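Local coordinates for protein Myo-inositol dehydrogenase (Corynebacterium glutamicum, PDB 3EUW) that probably oxidises myo-inositol at C2 with NAD+ as the hydride acceptor, as a tetrameric member of the Gfo/Idh/MocA oxidoreductase family, at residues Pro129-Ile134 and Leu279-Ala284; Val260-His263 and Glu269-Asp272. One frame throughout, in Å; residues are numbered along the deposited sequence.

How the interactions relate
Interaction 1 is a largely buried contact nearer the middle of the subunit, its centre about 12 Å from that of the chain, where the first turn of helix 129-139 meets the junction between helices 278-281 and 283-299. Interaction 2 is a two-stranded hairpin about 31 Å from the chain's centre that reaches out to other subunits. The two centres are about 22 Å apart and the nearest atoms about 10 Å. In sequence the hairpin is nested within the loop that interaction 1 closes, and the next helix after strand 270-271 is 278-281. Both contacts meet the second subunit: Ser130 OG is hydrogen-bonded to Thr259 N there, while Lys262 and Arg261 pair with its Glu142 and Asp253.

Interaction 1. Residues Pro129-Ile134 and Leu279-Ala284; sequences PSFAAI and LERYDA
Phe131 meets Tyr282 and Arg281 with the far end of its ring. Tyr282 OH lies in the plane of the phenyl ring at its edge, 3.3 Å from Phe131 CE2, and the side chains run at about a right angle to each other, the rings meeting edge to edge. Arg281 NH2 comes over one face of the phenyl ring, 3.9 Å from Phe131 CZ, with the guanidinium tilted 31° from it. Arg281 starts out with CG anti to the backbone N (chi1 172°), which puts CG 3.8 Å above the centre of the tyrosine ring; a bend at chi2 then carries the guanidinium on toward Phe131. The contact joins the start of helix 129-139, packed by Phe131 against strands 238-245 and 248-252 of the C-terminal domain's sheet, to the break between helices 278-281 and 283-299, where Tyr282 is the N-cap residue. Asp128 forms a salt bridge with Arg281 NH1 and also accepts a hydrogen bond from Phe131 N, tying the arginine to the helix start; Tyr282 OH is hydrogen-bonded to Gln239. At the solvent-facing side, Pro129 CD lies 4.0 Å from Ala284 CB.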
ATOM      1  N   PRO A 129     -10.138 -16.636  -4.437  1.00 11.82           N
ATOM      2  CA  PRO A 129     -10.768 -15.972  -3.287  1.00 12.67           C
ATOM      3  C   PRO A 129     -11.027 -14.476  -3.502  1.00 11.08           C
ATOM      4  O   PRO A 129     -12.149 -14.004  -3.288  1.00 11.75           O
ATOM      5  CB  PRO A 129      -9.787 -16.246  -2.135  1.00  9.78           C
ATOM      6  CG  PRO A 129      -9.229 -17.599  -2.495  1.00 13.06           C
ATOM      7  CD  PRO A 129      -9.021 -17.502  -4.013  1.00 10.86           C
ATOM      8  N   SER A 130     -10.002 -13.744  -3.941  1.00 10.11           N
ATOM      9  CA  SER A 130     -10.140 -12.303  -4.172  1.00 11.19           C
ATOM     10  C   SER A 130     -11.198 -11.996  -5.232  1.00 11.03           C
ATOM     11  O   SER A 130     -12.149 -11.274  -4.970  1.00 12.02           O
ATOM     12  CB  SER A 130      -8.795 -11.685  -4.583  1.00 11.79           C
ATOM     13  OG  SER A 130      -7.797 -11.921  -3.601  1.00 13.33           O
ATOM     14  N   PHE A 131     -11.038 -12.549  -6.429  1.00 10.97           N
ATOM     15  CA  PHE A 131     -12.018 -12.304  -7.483  1.00 10.71           C
ATOM     16  C   PHE A 131     -13.431 -12.789  -7.090  1.00 12.94           C
ATOM     17  O   PHE A 131     -14.425 -12.128  -7.388  1.00 11.25           O
ATOM     18  CB  PHE A 131     -11.601 -12.990  -8.784  1.00  8.31           C
ATOM     19  CG  PHE A 131     -10.300 -12.496  -9.362  1.00  9.62           C
ATOM     20  CD1 PHE A 131      -9.870 -11.187  -9.161  1.00  8.25           C
ATOM     21  CD2 PHE A 131      -9.502 -13.356 -10.112  1.00  8.70           C
ATOM     22  CE1 PHE A 131      -8.658 -10.743  -9.690  1.00 12.04           C
ATOM     23  CE2 PHE A 131      -8.296 -12.935 -10.648  1.00 10.86           C
ATOM     24  CZ  PHE A 131      -7.864 -11.623 -10.439  1.00 11.68           C
ATOM     25  N   ALA A 132     -13.519 -13.936  -6.422  1.00 12.83           N
ATOM     26  CA  ALA A 132     -14.825 -14.469  -6.033  1.00 13.54           C
ATOM     27  C   ALA A 132     -15.469 -13.560  -4.990  1.00 14.48           C
ATOM     28  O   ALA A 132     -16.676 -13.308  -5.030  1.00 14.91           O
ATOM     29  CB  ALA A 132     -14.677 -15.892  -5.489  1.00 13.31           C
ATOM     30  N   ALA A 133     -14.658 -13.058  -4.065  1.00 13.78           N
ATOM     31  CA  ALA A 133     -15.153 -12.157  -3.028  1.00 14.86           C
ATOM     32  C   ALA A 133     -15.758 -10.906  -3.683  1.00 16.11           C
ATOM     33  O   ALA A 133     -16.879 -10.495  -3.360  1.00 17.07           O
ATOM     34  CB  ALA A 133     -14.019 -11.767  -2.094  1.00 15.83           C
ATOM     35  N   ILE A 134     -15.012 -10.314  -4.610  1.00 13.64           N
ATOM     36  CA  ILE A 134     -15.478  -9.130  -5.315  1.00 13.19           C
ATOM     37  C   ILE A 134     -16.807  -9.387  -6.018  1.00 12.34           C
ATOM     38  O   ILE A 134     -17.699  -8.549  -5.986  1.00 16.39           O
ATOM     39  CB  ILE A 134     -14.442  -8.663  -6.361  1.00 12.14           C
ATOM     40  CG1 ILE A 134     -13.151  -8.254  -5.656  1.00 11.65           C
ATOM     41  CG2 ILE A 134     -15.006  -7.492  -7.181  1.00 10.46           C
ATOM     42  CD1 ILE A 134     -12.044  -7.794  -6.611  1.00  8.95           C
ATOM     43  N   LEU A 279       0.063 -21.450 -11.999  1.00 29.14           N
ATOM     44  CA  LEU A 279      -0.173 -22.501 -11.014  1.00 29.81           C
ATOM     45  C   LEU A 279       0.008 -21.986  -9.593  1.00 28.83           C
ATOM     46  O   LEU A 279      -0.667 -22.438  -8.675  1.00 29.30           O
ATOM     47  CB  LEU A 279       0.756 -23.696 -11.276  1.00 33.34           C
ATOM     48  CG  LEU A 279       2.246 -23.574 -10.941  1.00 36.82           C
ATOM     49  CD1 LEU A 279       2.455 -23.924  -9.472  1.00 36.61           C
ATOM     50  CD2 LEU A 279       3.067 -24.520 -11.821  1.00 38.03           C
ATOM     51  N   GLU A 280       0.910 -21.030  -9.413  1.00 26.81           N
ATOM     52  CA  GLU A 280       1.145 -20.466  -8.091  1.00 25.14           C
ATOM     53  C   GLU A 280       0.108 -19.406  -7.731  1.00 23.24           C
ATOM     54  O   GLU A 280      -0.413 -19.380  -6.612  1.00 24.89           O
ATOM     55  CB  GLU A 280       2.528 -19.822  -8.015  1.00 27.69           C
ATOM     56  CG  GLU A 280       3.702 -20.742  -8.247  1.00 32.18           C
ATOM     57  CD  GLU A 280       5.023 -20.020  -8.015  1.00 36.92           C
ATOM     58  OE1 GLU A 280       5.283 -19.009  -8.714  1.00 36.44           O
ATOM     59  OE2 GLU A 280       5.794 -20.454  -7.129  1.00 38.15           O
ATOM     60  N   ARG A 281      -0.169 -18.514  -8.672  1.00 19.04           N
ATOM     61  CA  ARG A 281      -1.133 -17.451  -8.434  1.00 16.73           C
ATOM     62  C   ARG A 281      -2.497 -18.038  -8.119  1.00 16.39           C
ATOM     63  O   ARG A 281      -3.193 -17.562  -7.232  1.00 13.97           O
ATOM     64  CB  ARG A 281      -1.242 -16.540  -9.663  1.00 13.75           C
ATOM     65  CG  ARG A 281      -2.373 -15.519  -9.565  1.00 12.44           C
ATOM     66  CD  ARG A 281      -2.223 -14.613  -8.338  1.00  8.44           C
ATOM     67  NE  ARG A 281      -3.375 -13.737  -8.187  1.00 10.62           N
ATOM     68  CZ  ARG A 281      -4.579 -14.137  -7.784  1.00 13.13           C
ATOM     69  NH1 ARG A 281      -4.804 -15.411  -7.476  1.00 12.02           N
ATOM     70  NH2 ARG A 281      -5.567 -13.264  -7.698  1.00 12.09           N
ATOM     71  N   TYR A 282      -2.862 -19.096  -8.834  1.00 17.61           N
ATOM     72  CA  TYR A 282      -4.162 -19.707  -8.648  1.00 18.24           C
ATOM     73  C   TYR A 282      -4.208 -21.009  -7.860  1.00 19.07           C
ATOM     74  O   TYR A 282      -5.108 -21.824  -8.048  1.00 20.93           O
ATOM     75  CB  TYR A 282      -4.832 -19.871 -10.017  1.00 16.10           C
ATOM     76  CG  TYR A 282      -5.182 -18.527 -10.610  1.00 14.78           C
ATOM     77  CD1 TYR A 282      -6.001 -17.638  -9.913  1.00 13.76           C
ATOM     78  CD2 TYR A 282      -4.652 -18.115 -11.836  1.00 14.57           C
ATOM     79  CE1 TYR A 282      -6.281 -16.373 -10.410  1.00 15.00           C
ATOM     80  CE2 TYR A 282      -4.927 -16.847 -12.349  1.00 13.51           C
ATOM     81  CZ  TYR A 282      -5.740 -15.982 -11.630  1.00 14.45           C
ATOM     82  OH  TYR A 282      -6.004 -14.731 -12.127  1.00 15.26           O
ATOM     83  N   ASP A 283      -3.258 -21.183  -6.948  1.00 19.98           N
ATOM     84  CA  ASP A 283      -3.220 -22.393  -6.144  1.00 21.61           C
ATOM     85  C   ASP A 283      -4.570 -22.601  -5.462  1.00 20.28           C
ATOM     86  O   ASP A 283      -5.216 -23.629  -5.649  1.00 19.88           O
ATOM     87  CB  ASP A 283      -2.110 -22.312  -5.093  1.00 21.43           C
ATOM     88  CG  ASP A 283      -1.955 -23.605  -4.317  1.00 23.17           C
ATOM     89  OD1 ASP A 283      -0.886 -24.246  -4.425  1.00 26.52           O
ATOM     90  OD2 ASP A 283      -2.907 -23.989  -3.611  1.00 23.74           O
ATOM     91  N   ALA A 284      -5.004 -21.618  -4.683  1.00 19.59           N
ATOM     92  CA  ALA A 284      -6.283 -21.726  -3.988  1.00 18.38           C
ATOM     93  C   ALA A 284      -7.451 -21.928  -4.952  1.00 18.28           C
ATOM     94  O   ALA A 284      -8.356 -22.725  -4.686  1.00 19.03           O
ATOM     95  CB  ALA A 284      -6.523 -20.479  -3.128  1.00 16.71           C
TER

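Interaction 2. Residues Val260-His263 and Glu269-Asp272; sequences VRKH and EQAD
Lys262 and Gln270 form the antiparallel hydrogen-bonded pair of this hairpin. Lys262 N donates to Gln270 O at 2.8 Å and Gln270 N returns the bond to Lys262 O at 3.0 Å, each N-H directed at a lone pair in the carbonyl plane. Next to them, Ala271 CA makes a CA-H...O contact with Val260 O at 3.5 Å.

Water extends the pairing. One molecule joins Val260 O to Asp272 N, and a second links the same carbonyl to Asp272 OD1, whose partner oxygen OD2 is hydrogen-bonded to Thr258 OG1. Lys262 and Gln270 cross obliquely, Lys262 CE 3.8 Å from Gln270 NE2. The lysine bends at chi3 (71°), and two further waters bridge its ammonium to the Gln270 amide, their bonds to NZ weak; its salt bridge is to Glu142 of the second subunit.

The beta hairpin projects from the subunit and contacts two others: Arg261 to His263 also pair antiparallel with a strand of the second subunit, while Ala271 makes backbone hydrogen bonds to a third.

His263 NE2 gives Glu269 OE2 a weak bond of 3.3 Å, the carboxylate oxygen lying at the imidazole edge with the two planes 78° apart. Ala271 CB sits over one guanidinium face, 4.1 Å from Arg261 NH1, and Arg261 NH1 is 2.9 Å from Glu269 O. The arginine's salt bridges go to Asp253 of the second subunit and Glu269 of the third.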
ATOM      1  N   VAL A 260       7.143  -8.929   2.381  1.00 20.76           N
ATOM      2  CA  VAL A 260       8.341  -8.127   2.594  1.00 21.74           C
ATOM      3  C   VAL A 260       8.471  -6.870   1.738  1.00 22.69           C
ATOM      4  O   VAL A 260       8.200  -6.877   0.540  1.00 23.79           O
ATOM      5  CB  VAL A 260       9.627  -8.969   2.385  1.00 20.51           C
ATOM      6  CG1 VAL A 260      10.866  -8.125   2.688  1.00 18.96           C
ATOM      7  CG2 VAL A 260       9.597 -10.190   3.279  1.00 17.42           C
ATOM      8  N   ARG A 261       8.893  -5.786   2.378  1.00 24.20           N
ATOM      9  CA  ARG A 261       9.109  -4.517   1.693  1.00 23.89           C
ATOM     10  C   ARG A 261      10.458  -3.948   2.102  1.00 23.25           C
ATOM     11  O   ARG A 261      10.812  -3.953   3.281  1.00 22.73           O
ATOM     12  CB  ARG A 261       8.006  -3.523   2.039  1.00 25.21           C
ATOM     13  CG  ARG A 261       6.692  -3.818   1.343  1.00 30.44           C
ATOM     14  CD  ARG A 261       5.589  -2.916   1.856  1.00 33.02           C
ATOM     15  NE  ARG A 261       4.312  -3.228   1.228  1.00 34.30           N
ATOM     16  CZ  ARG A 261       3.987  -2.871  -0.008  1.00 34.90           C
ATOM     17  NH1 ARG A 261       4.850  -2.183  -0.747  1.00 32.71           N
ATOM     18  NH2 ARG A 261       2.802  -3.208  -0.502  1.00 35.33           N
ATOM     19  N   LYS A 262      11.213  -3.465   1.123  1.00 22.78           N
ATOM     20  CA  LYS A 262      12.522  -2.894   1.392  1.00 23.01           C
ATOM     21  C   LYS A 262      12.516  -1.385   1.160  1.00 22.17           C
ATOM     22  O   LYS A 262      11.868  -0.882   0.236  1.00 24.98           O
ATOM     23  CB  LYS A 262      13.590  -3.551   0.510  1.00 22.39           C
ATOM     24  CG  LYS A 262      14.995  -3.060   0.829  1.00 26.95           C
ATOM     25  CD  LYS A 262      16.085  -3.846   0.115  1.00 26.74           C
ATOM     26  CE  LYS A 262      16.103  -3.559  -1.369  1.00 26.45           C
ATOM     27  NZ  LYS A 262      17.191  -4.310  -2.045  1.00 27.27           N
ATOM     28  N   HIS A 263      13.234  -0.669   2.012  1.00 21.40           N
ATOM     29  CA  HIS A 263      13.329   0.778   1.902  1.00 22.09           C
ATOM     30  C   HIS A 263      14.784   1.188   2.031  1.00 21.88           C
ATOM     31  O   HIS A 263      15.437   0.858   3.011  1.00 23.72           O
ATOM     32  CB  HIS A 263      12.521   1.458   3.007  1.00 21.32           C
ATOM     33  CG  HIS A 263      11.124   0.937   3.148  1.00 22.31           C
ATOM     34  ND1 HIS A 263      10.844  -0.301   3.689  1.00 24.20           N
ATOM     35  CD2 HIS A 263       9.929   1.497   2.849  1.00 22.37           C
ATOM     36  CE1 HIS A 263       9.535  -0.477   3.723  1.00 22.86           C
ATOM     37  NE2 HIS A 263       8.956   0.599   3.220  1.00 24.79           N
ATOM     38  N   GLU A 269       9.015   1.084  -0.091  1.00 25.01           N
ATOM     39  CA  GLU A 269       7.930   0.150  -0.391  1.00 25.84           C
ATOM     40  C   GLU A 269       8.263  -0.922  -1.424  1.00 24.05           C
ATOM     41  O   GLU A 269       7.360  -1.449  -2.067  1.00 25.32           O
ATOM     42  CB  GLU A 269       6.688   0.914  -0.862  1.00 28.78           C
ATOM     43  CG  GLU A 269       5.766   1.391   0.253  1.00 35.96           C
ATOM     44  CD  GLU A 269       6.433   2.390   1.153  1.00 39.01           C
ATOM     45  OE1 GLU A 269       7.124   3.273   0.613  1.00 43.21           O
ATOM     46  OE2 GLU A 269       6.263   2.305   2.386  1.00 41.24           O
ATOM     47  N   GLN A 270       9.539  -1.248  -1.591  1.00 21.82           N
ATOM     48  CA  GLN A 270       9.921  -2.265  -2.571  1.00 21.73           C
ATOM     49  C   GLN A 270       9.391  -3.637  -2.165  1.00 22.04           C
ATOM     50  O   GLN A 270       9.791  -4.187  -1.147  1.00 23.40           O
ATOM     51  CB  GLN A 270      11.437  -2.328  -2.711  1.00 20.56           C
ATOM     52  CG  GLN A 270      12.069  -1.031  -3.186  1.00 21.34           C
ATOM     53  CD  GLN A 270      13.533  -1.214  -3.518  1.00 21.38           C
ATOM     54  OE1 GLN A 270      13.879  -1.993  -4.399  1.00 26.19           O
ATOM     55  NE2 GLN A 270      14.403  -0.507  -2.806  1.00 22.18           N
ATOM     56  N   ALA A 271       8.482  -4.184  -2.964  1.00 21.30           N
ATOM     57  CA  ALA A 271       7.905  -5.490  -2.673  1.00 19.74           C
ATOM     58  C   ALA A 271       8.444  -6.512  -3.667  1.00 18.62           C
ATOM     59  O   ALA A 271       9.079  -6.135  -4.653  1.00 18.24           O
ATOM     60  CB  ALA A 271       6.382  -5.415  -2.749  1.00 17.70           C
ATOM     61  N   ASP A 272       8.211  -7.798  -3.405  1.00 18.81           N
ATOM     62  CA  ASP A 272       8.682  -8.836  -4.317  1.00 17.63           C
ATOM     63  C   ASP A 272       7.968  -8.735  -5.657  1.00 17.17           C
ATOM     64  O   ASP A 272       6.881  -8.151  -5.761  1.00 16.48           O
ATOM     65  CB  ASP A 272       8.387 -10.263  -3.818  1.00 17.51           C
ATOM     66  CG  ASP A 272       8.761 -10.504  -2.366  1.00 20.61           C
ATOM     67  OD1 ASP A 272       9.818 -10.025  -1.906  1.00 17.53           O
ATOM     68  OD2 ASP A 272       7.987 -11.218  -1.695  1.00 20.18           O
TER
HETATM   69  O   HOH W   1       6.592  -8.354  -0.933  1.00 14.26           O
HETATM   70  O   HOH W   2      10.606  -7.612  -1.214  1.00 16.84           O
HETATM   71  O   HOH W   3      17.063  -1.519  -3.814  1.00 31.75           O
HETATM   72  O   HOH W   4      15.004  -4.433  -4.481  1.00 42.39           O